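PDB 4XKY: dihydrodipicolinate synthase from Bacteroides thetaiotaomicron, which probably catalyses a pyruvate-dependent aldol reaction through a Schiff base, as in the dihydrodipicolinate synthase and N-acetylneuraminate lyase family, as a tetramer of TIM barrels. Local coordinates for residues L266-I271 with R286-I291; Y249-H254 with H281-R286; I8-V13 with E32-G37; P192-A197 with Q243-I248. All coordinates share one frame; numbering follows the deposited sequence.

Contact 1: residues L266-I271 with R286-I291; sequences LSLLGI and RERGKI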
loop_
_atom_site.group_PDB
_atom_site.type_symbol
_atom_site.label_atom_id
_atom_site.label_comp_id
_atom_site.label_asym_id
_atom_site.label_seq_id
_atom_site.Cartn_x
_atom_site.Cartn_y
_atom_site.Cartn_z
ATOM N N LEU A 266 -21.931 19.278 -15.987
ATOM C CA LEU A 266 -21.576 20.208 -17.071
ATOM C C LEU A 266 -22.556 20.123 -18.251
ATOM O O LEU A 266 -22.939 21.153 -18.825
ATOM C CB LEU A 266 -20.122 20.030 -17.545
ATOM C CG LEU A 266 -19.046 20.467 -16.533
ATOM C CD1 LEU A 266 -17.655 20.082 -17.003
ATOM C CD2 LEU A 266 -19.047 21.951 -16.190
ATOM N N SER A 267 -22.976 18.906 -18.572
ATOM C CA SER A 267 -23.944 18.669 -19.630
ATOM C C SER A 267 -25.346 19.191 -19.268
ATOM O O SER A 267 -25.994 19.866 -20.071
ATOM C CB SER A 267 -24.000 17.181 -19.979
ATOM O OG SER A 267 -25.179 16.918 -20.694
ATOM N N LEU A 268 -25.781 18.897 -18.045
ATOM C CA LEU A 268 -27.071 19.352 -17.550
ATOM C C LEU A 268 -27.105 20.866 -17.458
ATOM O O LEU A 268 -28.126 21.485 -17.694
ATOM C CB LEU A 268 -27.357 18.735 -16.187
ATOM C CG LEU A 268 -27.793 17.271 -16.233
ATOM C CD1 LEU A 268 -27.663 16.677 -14.854
ATOM C CD2 LEU A 268 -29.227 17.156 -16.745
ATOM N N LEU A 269 -25.959 21.462 -17.170
ATOM C CA LEU A 269 -25.841 22.917 -17.189
ATOM C C LEU A 269 -25.763 23.570 -18.585
ATOM O O LEU A 269 -25.700 24.784 -18.655
ATOM C CB LEU A 269 -24.644 23.330 -16.336
ATOM C CG LEU A 269 -24.801 23.057 -14.843
ATOM C CD1 LEU A 269 -23.440 23.143 -14.194
ATOM C CD2 LEU A 269 -25.739 24.046 -14.177
ATOM N N GLY A 270 -25.796 22.805 -19.679
ATOM C CA GLY A 270 -25.707 23.384 -21.034
ATOM C C GLY A 270 -24.300 23.784 -21.482
ATOM O O GLY A 270 -24.132 24.438 -22.493
ATOM N N ILE A 271 -23.268 23.391 -20.745
ATOM C CA ILE A 271 -21.897 23.861 -21.047
ATOM C C ILE A 271 -21.179 22.973 -22.067
ATOM O O ILE A 271 -20.751 23.455 -23.111
ATOM C CB ILE A 271 -21.070 24.021 -19.761
ATOM C CG1 ILE A 271 -21.670 25.146 -18.907
ATOM C CG2 ILE A 271 -19.605 24.342 -20.079
ATOM C CD1 ILE A 271 -21.530 24.933 -17.408
ATOM N N ARG A 286 -30.526 6.937 -14.958
ATOM C CA ARG A 286 -30.696 6.948 -13.514
ATOM C C ARG A 286 -29.712 7.844 -12.765
ATOM O O ARG A 286 -30.105 8.644 -11.915
ATOM C CB ARG A 286 -30.601 5.557 -12.918
ATOM C CG ARG A 286 -31.227 5.545 -11.535
ATOM C CD ARG A 286 -31.517 4.137 -11.056
ATOM N NE ARG A 286 -30.265 3.411 -10.910
ATOM C CZ ARG A 286 -29.414 3.577 -9.901
ATOM N NH1 ARG A 286 -29.672 4.444 -8.931
ATOM N NH2 ARG A 286 -28.292 2.875 -9.863
ATOM N N GLU A 287 -28.430 7.686 -13.044
ATOM C CA GLU A 287 -27.436 8.479 -12.348
ATOM C C GLU A 287 -27.556 9.939 -12.798
ATOM O O GLU A 287 -27.454 10.861 -11.993
ATOM C CB GLU A 287 -26.017 7.921 -12.562
ATOM C CG GLU A 287 -25.762 6.570 -11.876
ATOM C CD GLU A 287 -26.527 5.436 -12.527
ATOM O OE1 GLU A 287 -26.565 5.366 -13.772
ATOM O OE2 GLU A 287 -27.130 4.632 -11.792
ATOM N N ARG A 288 -27.812 10.144 -14.080
ATOM C CA ARG A 288 -27.981 11.478 -14.601
ATOM C C ARG A 288 -29.152 12.169 -13.881
ATOM O O ARG A 288 -29.031 13.320 -13.479
ATOM C CB ARG A 288 -28.183 11.433 -16.111
ATOM C CG ARG A 288 -28.353 12.787 -16.743
ATOM C CD ARG A 288 -28.577 12.669 -18.231
ATOM N NE ARG A 288 -28.798 13.976 -18.841
ATOM C CZ ARG A 288 -27.836 14.796 -19.255
ATOM N NH1 ARG A 288 -26.550 14.469 -19.121
ATOM N NH2 ARG A 288 -28.169 15.956 -19.819
ATOM N N GLY A 289 -30.250 11.438 -13.684
ATOM C CA GLY A 289 -31.379 11.910 -12.865
ATOM C C GLY A 289 -30.989 12.333 -11.457
ATOM O O GLY A 289 -31.469 13.338 -10.938
ATOM N N LYS A 290 -30.109 11.571 -10.830
ATOM C CA LYS A 290 -29.650 11.911 -9.493
ATOM C C LYS A 290 -28.783 13.138 -9.484
ATOM O O LYS A 290 -28.815 13.913 -8.538
ATOM C CB LYS A 290 -28.830 10.788 -8.889
ATOM C CG LYS A 290 -29.645 9.577 -8.500
ATOM C CD LYS A 290 -28.800 8.644 -7.659
ATOM C CE LYS A 290 -29.291 7.225 -7.770
ATOM N NZ LYS A 290 -30.543 7.013 -6.994
ATOM N N ILE A 291 -27.942 13.288 -10.500
ATOM C CA ILE A 291 -27.086 14.441 -10.547
ATOM C C ILE A 291 -27.975 15.675 -10.753
ATOM O O ILE A 291 -27.759 16.668 -10.119
ATOM C CB ILE A 291 -25.996 14.327 -11.646
ATOM C CG1 ILE A 291 -24.995 13.222 -11.293
ATOM C CG2 ILE A 291 -25.280 15.658 -11.826
ATOM C CD1 ILE A 291 -23.964 13.585 -10.256
#
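S267 OG is gripped end-on by both terminal nitrogens of R288: NH1 donates to it over 3.2 Å and NH2 over 3.3 Å. Neither bond is straight, with both N-H...O angles near 150°, as expected when one oxygen sits in the fork between two donors. The hydroxyl lies almost in the guanidinium plane, only 6° out of it. S267 reaches this spot because its OG stands anti to the backbone N (chi1 163°), while R288 sends its fully extended chain across from the other helix. The stronger partner of R288 is the carboxylate of D274, which makes a salt bridge to NH1; S267 therefore adds a second, neutral hold that helps fix the plane of the group.

L268 supplies the apolar half. Its CD2 lies over one face of the guanidinium, toward the rim, 3.5 Å from R288 NH2, and the two side chains lie alongside, pointing opposite ways. The other branch of the leucine turns to the helix itself, where L268 CD1 meets I291 CG2 at 4.0 Å. Just beyond, G270 ends helix 257-268 in a Schellman motif, with I271 N bonded back to L266 O. The contact thus joins the C-terminal end of helix 257-268 to an early turn of helix 285-298, with W292 and L295 of the latter continuing the cover over L268 and the loop residue V251 packing on I291.

Contact 2: residues Y249-H254 with H281-R286; sequences YTVGQH and HKFEQR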
loop_
_atom_site.group_PDB
_atom_site.type_symbol
_atom_site.label_atom_id
_atom_site.label_comp_id
_atom_site.label_asym_id
_atom_site.label_seq_id
_atom_site.Cartn_x
_atom_site.Cartn_y
_atom_site.Cartn_z
ATOM N N TYR A 249 -20.241 14.533 -6.499
ATOM C CA TYR A 249 -19.114 13.688 -6.808
ATOM C C TYR A 249 -19.294 12.272 -6.277
ATOM O O TYR A 249 -18.400 11.457 -6.452
ATOM C CB TYR A 249 -17.828 14.270 -6.247
ATOM C CG TYR A 249 -17.496 15.677 -6.714
ATOM C CD1 TYR A 249 -17.965 16.183 -7.946
ATOM C CD2 TYR A 249 -16.694 16.497 -5.936
ATOM C CE1 TYR A 249 -17.643 17.473 -8.356
ATOM C CE2 TYR A 249 -16.367 17.780 -6.340
ATOM C CZ TYR A 249 -16.843 18.267 -7.542
ATOM O OH TYR A 249 -16.501 19.534 -7.930
ATOM N N THR A 250 -20.433 11.955 -5.656
ATOM C CA THR A 250 -20.574 10.645 -4.958
ATOM C C THR A 250 -21.618 9.706 -5.570
ATOM O O THR A 250 -21.993 8.730 -4.951
ATOM C CB THR A 250 -20.954 10.854 -3.483
ATOM O OG1 THR A 250 -22.130 11.682 -3.424
ATOM C CG2 THR A 250 -19.806 11.530 -2.714
ATOM N N VAL A 251 -22.084 9.978 -6.781
ATOM C CA VAL A 251 -23.139 9.162 -7.374
ATOM C C VAL A 251 -22.662 7.839 -7.959
ATOM O O VAL A 251 -23.373 6.843 -7.906
ATOM C CB VAL A 251 -23.904 9.935 -8.440
ATOM C CG1 VAL A 251 -24.821 9.001 -9.214
ATOM C CG2 VAL A 251 -24.704 11.031 -7.751
ATOM N N GLY A 252 -21.493 7.821 -8.554
ATOM C CA GLY A 252 -20.984 6.557 -9.055
ATOM C C GLY A 252 -20.901 5.462 -7.991
ATOM O O GLY A 252 -20.755 5.735 -6.795
ATOM N N GLN A 253 -21.011 4.217 -8.437
ATOM C CA GLN A 253 -20.440 3.103 -7.695
ATOM C C GLN A 253 -18.979 2.966 -8.148
ATOM O O GLN A 253 -18.605 1.935 -8.716
ATOM C CB GLN A 253 -21.208 1.805 -7.971
ATOM N N HIS A 254 -18.161 4.004 -7.936
ATOM C CA HIS A 254 -16.747 3.939 -8.338
ATOM C C HIS A 254 -15.860 5.096 -7.842
ATOM O O HIS A 254 -16.339 6.087 -7.283
ATOM C CB HIS A 254 -16.622 3.813 -9.867
ATOM N N HIS A 281 -17.464 5.089 -18.722
ATOM C CA HIS A 281 -18.576 5.576 -19.541
ATOM C C HIS A 281 -19.452 6.537 -18.755
ATOM O O HIS A 281 -19.612 6.409 -17.545
ATOM C CB HIS A 281 -19.374 4.411 -20.157
ATOM C CG HIS A 281 -20.196 3.616 -19.178
ATOM N ND1 HIS A 281 -19.672 2.601 -18.404
ATOM C CD2 HIS A 281 -21.522 3.648 -18.899
ATOM C CE1 HIS A 281 -20.628 2.074 -17.657
ATOM N NE2 HIS A 281 -21.764 2.683 -17.948
ATOM N N LYS A 282 -19.995 7.533 -19.446
ATOM C CA LYS A 282 -20.827 8.542 -18.788
ATOM C C LYS A 282 -22.033 7.931 -18.048
ATOM O O LYS A 282 -22.515 6.881 -18.403
ATOM C CB LYS A 282 -21.309 9.570 -19.805
ATOM C CG LYS A 282 -22.249 8.990 -20.850
ATOM C CD LYS A 282 -22.773 10.058 -21.787
ATOM C CE LYS A 282 -23.941 9.553 -22.622
ATOM N NZ LYS A 282 -24.287 10.585 -23.645
ATOM N N PHE A 283 -22.495 8.633 -17.026
ATOM C CA PHE A 283 -23.746 8.315 -16.365
ATOM C C PHE A 283 -24.912 8.188 -17.317
ATOM O O PHE A 283 -25.203 9.086 -18.091
ATOM C CB PHE A 283 -24.104 9.387 -15.342
ATOM C CG PHE A 283 -23.320 9.315 -14.069
ATOM C CD1 PHE A 283 -22.768 8.125 -13.602
ATOM C CD2 PHE A 283 -23.184 10.455 -13.299
ATOM C CE1 PHE A 283 -22.063 8.087 -12.390
ATOM C CE2 PHE A 283 -22.497 10.433 -12.111
ATOM C CZ PHE A 283 -21.923 9.253 -11.654
ATOM N N GLU A 284 -25.599 7.061 -17.198
ATOM C CA GLU A 284 -26.825 6.806 -17.909
ATOM C C GLU A 284 -28.008 7.513 -17.186
ATOM O O GLU A 284 -27.794 8.271 -16.243
ATOM C CB GLU A 284 -26.987 5.265 -18.042
ATOM C CG GLU A 284 -25.890 4.648 -18.915
ATOM C CD GLU A 284 -25.959 3.130 -19.098
ATOM O OE1 GLU A 284 -26.895 2.445 -18.574
ATOM O OE2 GLU A 284 -25.053 2.628 -19.823
ATOM N N GLN A 285 -29.228 7.270 -17.640
ATOM C CA GLN A 285 -30.450 7.977 -17.180
ATOM C C GLN A 285 -30.633 8.067 -15.653
ATOM O O GLN A 285 -30.901 9.143 -15.120
ATOM C CB GLN A 285 -31.713 7.331 -17.828
ATOM C CG GLN A 285 -33.055 8.052 -17.597
ATOM C CD GLN A 285 -34.294 7.203 -17.956
ATOM O OE1 GLN A 285 -34.710 6.337 -17.181
ATOM N NE2 GLN A 285 -34.898 7.468 -19.120
ATOM N N ARG A 286 -30.526 6.937 -14.958
ATOM C CA ARG A 286 -30.696 6.948 -13.514
ATOM C C ARG A 286 -29.712 7.844 -12.765
ATOM O O ARG A 286 -30.105 8.644 -11.915
ATOM C CB ARG A 286 -30.601 5.557 -12.918
ATOM C CG ARG A 286 -31.227 5.545 -11.535
ATOM C CD ARG A 286 -31.517 4.137 -11.056
ATOM N NE ARG A 286 -30.265 3.411 -10.910
ATOM C CZ ARG A 286 -29.414 3.577 -9.901
ATOM N NH1 ARG A 286 -29.672 4.444 -8.931
ATOM N NH2 ARG A 286 -28.292 2.875 -9.863
#
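F283 carries this contact alone on its side, pushing its ring against V251 and G252. The interactions are of two kinds, and no hydrogen bond crosses between the segments.

The first is apolar packing. V251 CG1 lies 3.8 Å from F283 CZ, and V251 CB is just as near to that ring carbon; F283 CE2 is a little farther off, 4.0 Å from V251 CG1. The valine places CG1 anti to its backbone N (chi1 170°), and it approaches the ring obliquely.

The second is ring against backbone. F283 CZ comes within 3.4 Å of G252 N, and F283 CE1 is 3.8 Å from G252 CA, again at a slant, so the far end of the ring lies against the main chain at G252. The phenylalanine aims its ring this way with CG anti to its carbonyl carbon (chi1 -76°), and it is also packed by K260 and C264 of helix 257-268 and by I291. Cutting F283 back to an alanine would remove the ring, and V251 and the backbone at G252 would probably lose their partner, opening a gap between the two loops.

E284, next in the chain, is the N-cap of helix 285-298. Contact 2 thus pins the loop leaving helix 231-247 to the entry of the last helix, in the C-terminal helical region that follows the TIM barrel in this family.

Contact 3: residues I8-V13 with E32-G37; sequences IIPPLV and EHLIAG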
loop_
_atom_site.group_PDB
_atom_site.type_symbol
_atom_site.label_atom_id
_atom_site.label_comp_id
_atom_site.label_asym_id
_atom_site.label_seq_id
_atom_site.Cartn_x
_atom_site.Cartn_y
_atom_site.Cartn_z
ATOM N N ILE A 8 -7.984 31.063 -8.629
ATOM C CA ILE A 8 -8.658 29.857 -9.011
ATOM C C ILE A 8 -8.157 29.500 -10.404
ATOM O O ILE A 8 -8.251 30.301 -11.320
ATOM C CB ILE A 8 -10.188 30.034 -9.010
ATOM C CG1 ILE A 8 -10.717 30.363 -7.612
ATOM C CG2 ILE A 8 -10.850 28.762 -9.522
ATOM C CD1 ILE A 8 -10.376 29.329 -6.552
ATOM N N ILE A 9 -7.594 28.303 -10.530
ATOM C CA ILE A 9 -7.061 27.803 -11.785
ATOM C C ILE A 9 -7.712 26.452 -12.056
ATOM O O ILE A 9 -7.182 25.438 -11.676
ATOM C CB ILE A 9 -5.532 27.625 -11.701
ATOM C CG1 ILE A 9 -4.852 28.969 -11.439
ATOM C CG2 ILE A 9 -4.955 26.983 -12.964
ATOM C CD1 ILE A 9 -4.269 29.045 -10.058
ATOM N N PRO A 10 -8.874 26.448 -12.720
ATOM C CA PRO A 10 -9.594 25.212 -12.958
ATOM C C PRO A 10 -8.821 24.257 -13.827
ATOM O O PRO A 10 -8.273 24.672 -14.858
ATOM C CB PRO A 10 -10.861 25.648 -13.692
ATOM C CG PRO A 10 -10.606 27.034 -14.149
ATOM C CD PRO A 10 -9.580 27.623 -13.255
ATOM N N PRO A 11 -8.761 22.990 -13.399
ATOM C CA PRO A 11 -8.334 21.898 -14.239
ATOM C C PRO A 11 -9.495 21.554 -15.165
ATOM O O PRO A 11 -10.472 20.900 -14.756
ATOM C CB PRO A 11 -8.049 20.770 -13.236
ATOM C CG PRO A 11 -9.017 21.022 -12.119
ATOM C CD PRO A 11 -9.343 22.511 -12.138
ATOM N N LEU A 12 -9.410 22.035 -16.400
ATOM C CA LEU A 12 -10.478 21.811 -17.356
ATOM C C LEU A 12 -10.731 20.329 -17.606
ATOM O O LEU A 12 -9.807 19.541 -17.701
ATOM C CB LEU A 12 -10.182 22.487 -18.691
ATOM C CG LEU A 12 -10.534 23.967 -18.835
ATOM C CD1 LEU A 12 -9.713 24.763 -17.851
ATOM C CD2 LEU A 12 -10.203 24.447 -20.229
ATOM N N VAL A 13 -12.007 19.964 -17.739
ATOM C CA VAL A 13 -12.361 18.699 -18.346
ATOM C C VAL A 13 -11.963 18.787 -19.819
ATOM O O VAL A 13 -11.815 19.897 -20.368
ATOM C CB VAL A 13 -13.868 18.350 -18.191
ATOM C CG1 VAL A 13 -14.256 18.240 -16.725
ATOM C CG2 VAL A 13 -14.759 19.375 -18.840
ATOM N N GLU A 32 -15.226 30.163 -22.288
ATOM C CA GLU A 32 -15.895 31.449 -22.119
ATOM C C GLU A 32 -16.520 31.511 -20.724
ATOM O O GLU A 32 -16.415 32.509 -20.047
ATOM C CB GLU A 32 -16.969 31.686 -23.195
ATOM C CG GLU A 32 -16.449 31.844 -24.631
ATOM C CD GLU A 32 -15.412 32.948 -24.792
ATOM O OE1 GLU A 32 -15.454 33.917 -24.005
ATOM O OE2 GLU A 32 -14.539 32.852 -25.687
ATOM N N HIS A 33 -17.151 30.427 -20.291
ATOM C CA HIS A 33 -17.814 30.361 -18.976
ATOM C C HIS A 33 -16.795 30.578 -17.841
ATOM O O HIS A 33 -17.064 31.285 -16.876
ATOM C CB HIS A 33 -18.515 29.000 -18.895
ATOM C CG HIS A 33 -19.019 28.600 -17.545
ATOM N ND1 HIS A 33 -20.115 29.184 -16.947
ATOM C CD2 HIS A 33 -18.658 27.572 -16.739
ATOM C CE1 HIS A 33 -20.377 28.571 -15.808
ATOM N NE2 HIS A 33 -19.508 27.586 -15.659
ATOM N N LEU A 34 -15.602 30.005 -17.981
ATOM C CA LEU A 34 -14.577 30.187 -16.958
ATOM C C LEU A 34 -14.035 31.607 -16.941
ATOM O O LEU A 34 -13.866 32.205 -15.864
ATOM C CB LEU A 34 -13.446 29.179 -17.126
ATOM C CG LEU A 34 -13.879 27.725 -16.936
ATOM C CD1 LEU A 34 -12.741 26.804 -17.302
ATOM C CD2 LEU A 34 -14.312 27.445 -15.521
ATOM N N ILE A 35 -13.787 32.162 -18.125
ATOM C CA ILE A 35 -13.226 33.507 -18.213
ATOM C C ILE A 35 -14.183 34.523 -17.598
ATOM O O ILE A 35 -13.788 35.308 -16.737
ATOM C CB ILE A 35 -12.908 33.895 -19.657
ATOM C CG1 ILE A 35 -11.695 33.096 -20.124
ATOM C CG2 ILE A 35 -12.631 35.395 -19.768
ATOM C CD1 ILE A 35 -11.366 33.217 -21.592
ATOM N N ALA A 36 -15.446 34.479 -18.022
ATOM C CA ALA A 36 -16.474 35.377 -17.499
ATOM C C ALA A 36 -16.666 35.156 -16.009
ATOM O O ALA A 36 -17.111 36.047 -15.297
ATOM C CB ALA A 36 -17.799 35.171 -18.226
ATOM N N GLY A 37 -16.337 33.961 -15.541
ATOM C CA GLY A 37 -16.508 33.636 -14.134
ATOM C C GLY A 37 -15.399 34.141 -13.235
ATOM O O GLY A 37 -15.457 33.940 -12.018
#
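This is a small, wholly apolar and buried contact in the TIM barrel, between wall and outer helix layer: the chain leaving the first strand, 7-8, meets the helix that follows it, 24-36. P10 and L12 face the helix, and L34 is the helix residue that answers both. Helix 24-36 is the first helix of the barrel's outer layer, so the contact seats it against the start of the barrel wall.

L34 points toward the strand exit, and its chain is stretched out at chi2 (173°), which carries CD1 forward to meet both P10 and L12, with CD2 reaching P10 alone. The proline CG is 3.8 Å from L34 CD1 and 4.0 Å from L34 CD2. The proline ring and the leucine lie side by side with their ends reversed, and L12 is set against L34 in the same manner. Both leucines also touch L42 on the neighbouring strand 42-44, where the backbones of P10 and L12 are hydrogen-bonded to F43.

The contact lies close to the predicted pyruvate site. The side chain of P10 is about 7 Å from that of V208, and that of L12 about 7 Å from that of T48, both predicted to bind pyruvate. L12 leaves its backbone at an angle to the helix, and the bend at chi2 (63°) helps bring one methyl round: L12 CD1 stops 3.7 Å from L34 CD1.

Contact 4: residues P192-A197 with Q243-I248; sequences PEEIMA and QISATI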
loop_
_atom_site.group_PDB
_atom_site.type_symbol
_atom_site.label_atom_id
_atom_site.label_comp_id
_atom_site.label_asym_id
_atom_site.label_seq_id
_atom_site.Cartn_x
_atom_site.Cartn_y
_atom_site.Cartn_z
ATOM N N PRO A 192 -7.253 19.794 -4.319
ATOM C CA PRO A 192 -8.564 19.410 -3.836
ATOM C C PRO A 192 -9.342 20.577 -3.298
ATOM O O PRO A 192 -8.853 21.277 -2.417
ATOM C CB PRO A 192 -8.246 18.405 -2.729
ATOM C CG PRO A 192 -6.955 17.824 -3.159
ATOM C CD PRO A 192 -6.195 18.995 -3.686
ATOM N N GLU A 193 -10.554 20.773 -3.818
ATOM C CA GLU A 193 -11.309 21.987 -3.527
ATOM C C GLU A 193 -11.814 22.056 -2.101
ATOM O O GLU A 193 -12.043 23.152 -1.597
ATOM C CB GLU A 193 -12.461 22.206 -4.532
ATOM C CG GLU A 193 -13.571 21.157 -4.538
ATOM C CD GLU A 193 -14.195 20.953 -5.919
ATOM O OE1 GLU A 193 -15.434 20.875 -6.022
ATOM O OE2 GLU A 193 -13.443 20.865 -6.910
ATOM N N GLU A 194 -11.979 20.897 -1.451
ATOM C CA GLU A 194 -12.518 20.858 -0.098
ATOM C C GLU A 194 -11.584 21.555 0.929
ATOM O O GLU A 194 -12.023 21.979 1.983
ATOM C CB GLU A 194 -12.823 19.409 0.303
ATOM C CG GLU A 194 -13.894 18.736 -0.579
ATOM C CD GLU A 194 -13.327 18.018 -1.782
ATOM O OE1 GLU A 194 -12.134 18.247 -2.142
ATOM O OE2 GLU A 194 -14.082 17.202 -2.353
ATOM N N ILE A 195 -10.308 21.715 0.591
ATOM C CA ILE A 195 -9.339 22.304 1.512
ATOM C C ILE A 195 -8.670 23.568 0.955
ATOM O O ILE A 195 -7.633 24.010 1.472
ATOM C CB ILE A 195 -8.240 21.293 1.875
ATOM C CG1 ILE A 195 -7.558 20.739 0.615
ATOM C CG2 ILE A 195 -8.827 20.201 2.737
ATOM C CD1 ILE A 195 -6.265 19.985 0.883
ATOM N N MET A 196 -9.260 24.130 -0.092
ATOM C CA MET A 196 -8.746 25.356 -0.689
ATOM C C MET A 196 -8.859 26.501 0.289
ATOM O O MET A 196 -7.910 27.266 0.461
ATOM C CB MET A 196 -9.522 25.703 -1.961
ATOM C CG MET A 196 -9.048 26.940 -2.711
ATOM S SD MET A 196 -9.988 28.438 -2.283
ATOM C CE MET A 196 -11.596 28.115 -2.995
ATOM N N ALA A 197 -10.034 26.646 0.897
ATOM C CA ALA A 197 -10.274 27.763 1.802
ATOM C C ALA A 197 -9.303 27.722 2.975
ATOM O O ALA A 197 -8.712 28.739 3.338
ATOM C CB ALA A 197 -11.705 27.758 2.304
ATOM N N GLN A 243 -21.229 20.765 0.075
ATOM C CA GLN A 243 -22.436 20.152 -0.464
ATOM C C GLN A 243 -22.220 19.603 -1.890
ATOM O O GLN A 243 -22.679 18.516 -2.222
ATOM C CB GLN A 243 -23.591 21.157 -0.450
ATOM C CG GLN A 243 -24.929 20.485 -0.717
ATOM C CD GLN A 243 -26.077 21.462 -0.737
ATOM O OE1 GLN A 243 -25.964 22.558 -0.239
ATOM N NE2 GLN A 243 -27.182 21.068 -1.341
ATOM N N ILE A 244 -21.529 20.370 -2.725
ATOM C CA ILE A 244 -21.197 19.938 -4.088
ATOM C C ILE A 244 -20.404 18.649 -3.989
ATOM O O ILE A 244 -20.720 17.651 -4.639
ATOM C CB ILE A 244 -20.371 21.013 -4.815
ATOM C CG1 ILE A 244 -21.258 22.189 -5.190
ATOM C CG2 ILE A 244 -19.713 20.451 -6.059
ATOM C CD1 ILE A 244 -20.478 23.461 -5.382
ATOM N N SER A 245 -19.385 18.677 -3.139
ATOM C CA SER A 245 -18.522 17.512 -2.927
ATOM C C SER A 245 -19.266 16.255 -2.445
ATOM O O SER A 245 -18.961 15.112 -2.872
ATOM C CB SER A 245 -17.379 17.882 -1.965
ATOM O OG SER A 245 -16.633 16.737 -1.593
ATOM N N ALA A 246 -20.222 16.459 -1.542
ATOM C CA ALA A 246 -21.005 15.366 -0.982
ATOM C C ALA A 246 -22.035 14.810 -1.939
ATOM O O ALA A 246 -22.403 13.642 -1.808
ATOM C CB ALA A 246 -21.724 15.833 0.270
ATOM N N THR A 247 -22.539 15.655 -2.849
ATOM C CA THR A 247 -23.728 15.325 -3.658
ATOM C C THR A 247 -23.495 15.239 -5.162
ATOM O O THR A 247 -24.244 14.547 -5.834
ATOM C CB THR A 247 -24.923 16.282 -3.424
ATOM O OG1 THR A 247 -24.594 17.636 -3.819
ATOM C CG2 THR A 247 -25.376 16.227 -1.963
ATOM N N ILE A 248 -22.499 15.933 -5.709
ATOM C CA ILE A 248 -22.222 15.807 -7.145
ATOM C C ILE A 248 -21.171 14.754 -7.425
ATOM O O ILE A 248 -21.158 14.175 -8.509
ATOM C CB ILE A 248 -21.766 17.141 -7.798
ATOM C CG1 ILE A 248 -22.753 18.267 -7.551
ATOM C CG2 ILE A 248 -21.564 16.997 -9.317
ATOM C CD1 ILE A 248 -24.121 18.055 -8.166
#
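E194 faces S245 from its CB onward. CG lies anti to the carbonyl carbon (chi1 -62°) and passes beside the serine, with E194 CG 3.5 Å from S245 OG and 3.8 Å from S245 CB. A bend at chi2 (90°) then swings the carboxylate round, so that E194 CD comes to 3.6 Å from S245 OG. At the tip the bond is made: S245 OG donates to E194 OE2 over 2.7 Å, and OE2 accepts with its anti lone pair, the one turned away from the other oxygen.

Next door, E193 touches I244 loosely, its OE1 4.3 Å from I244 CG2. The strongest polar partner of that carboxylate is the hydroxyl of Y249, and G211 N binds its OE2. The backbone of E194 is tied to the same helix as S245, since Q238 NE2 is hydrogen-bonded to E194 O, and M242 packs on its side chain. Residues of another subunit pack close by, against P192, I195, Q243 and A246.

With an alanine in place of E194, the hydroxyl of buried S245 would probably lose this acceptor, and a gap would be likely to open between the 3-10 turn 193-194 and helix 231-247. The chemistry is that of a carboxylate held by a neutral donor: the short bond from the hydroxyl keeps OE2 in place and probably eases its negative charge.

In the fold
Along the chain contact 3 closes first, joining the exit of strand 7-8 to helix 24-36, and contact 4 follows, tying 192-197, after strand 187-190, to helix 231-247. Contacts 1 and 2 then alternate their segments, share R286 and both use helix 285-298; their centres are 10 Å apart, and V251 packs on E287 and I291 between them. Contact 4 lies 18 Å from each of these two by centres, and Y249 OH probably bonds to E193 OE1 across to contact 2. Contacts 3 and 4 are 16 Å apart and meet where I8 touches M196. The series thus links the barrel, through contacts 3 and 4, to its C-terminal helices.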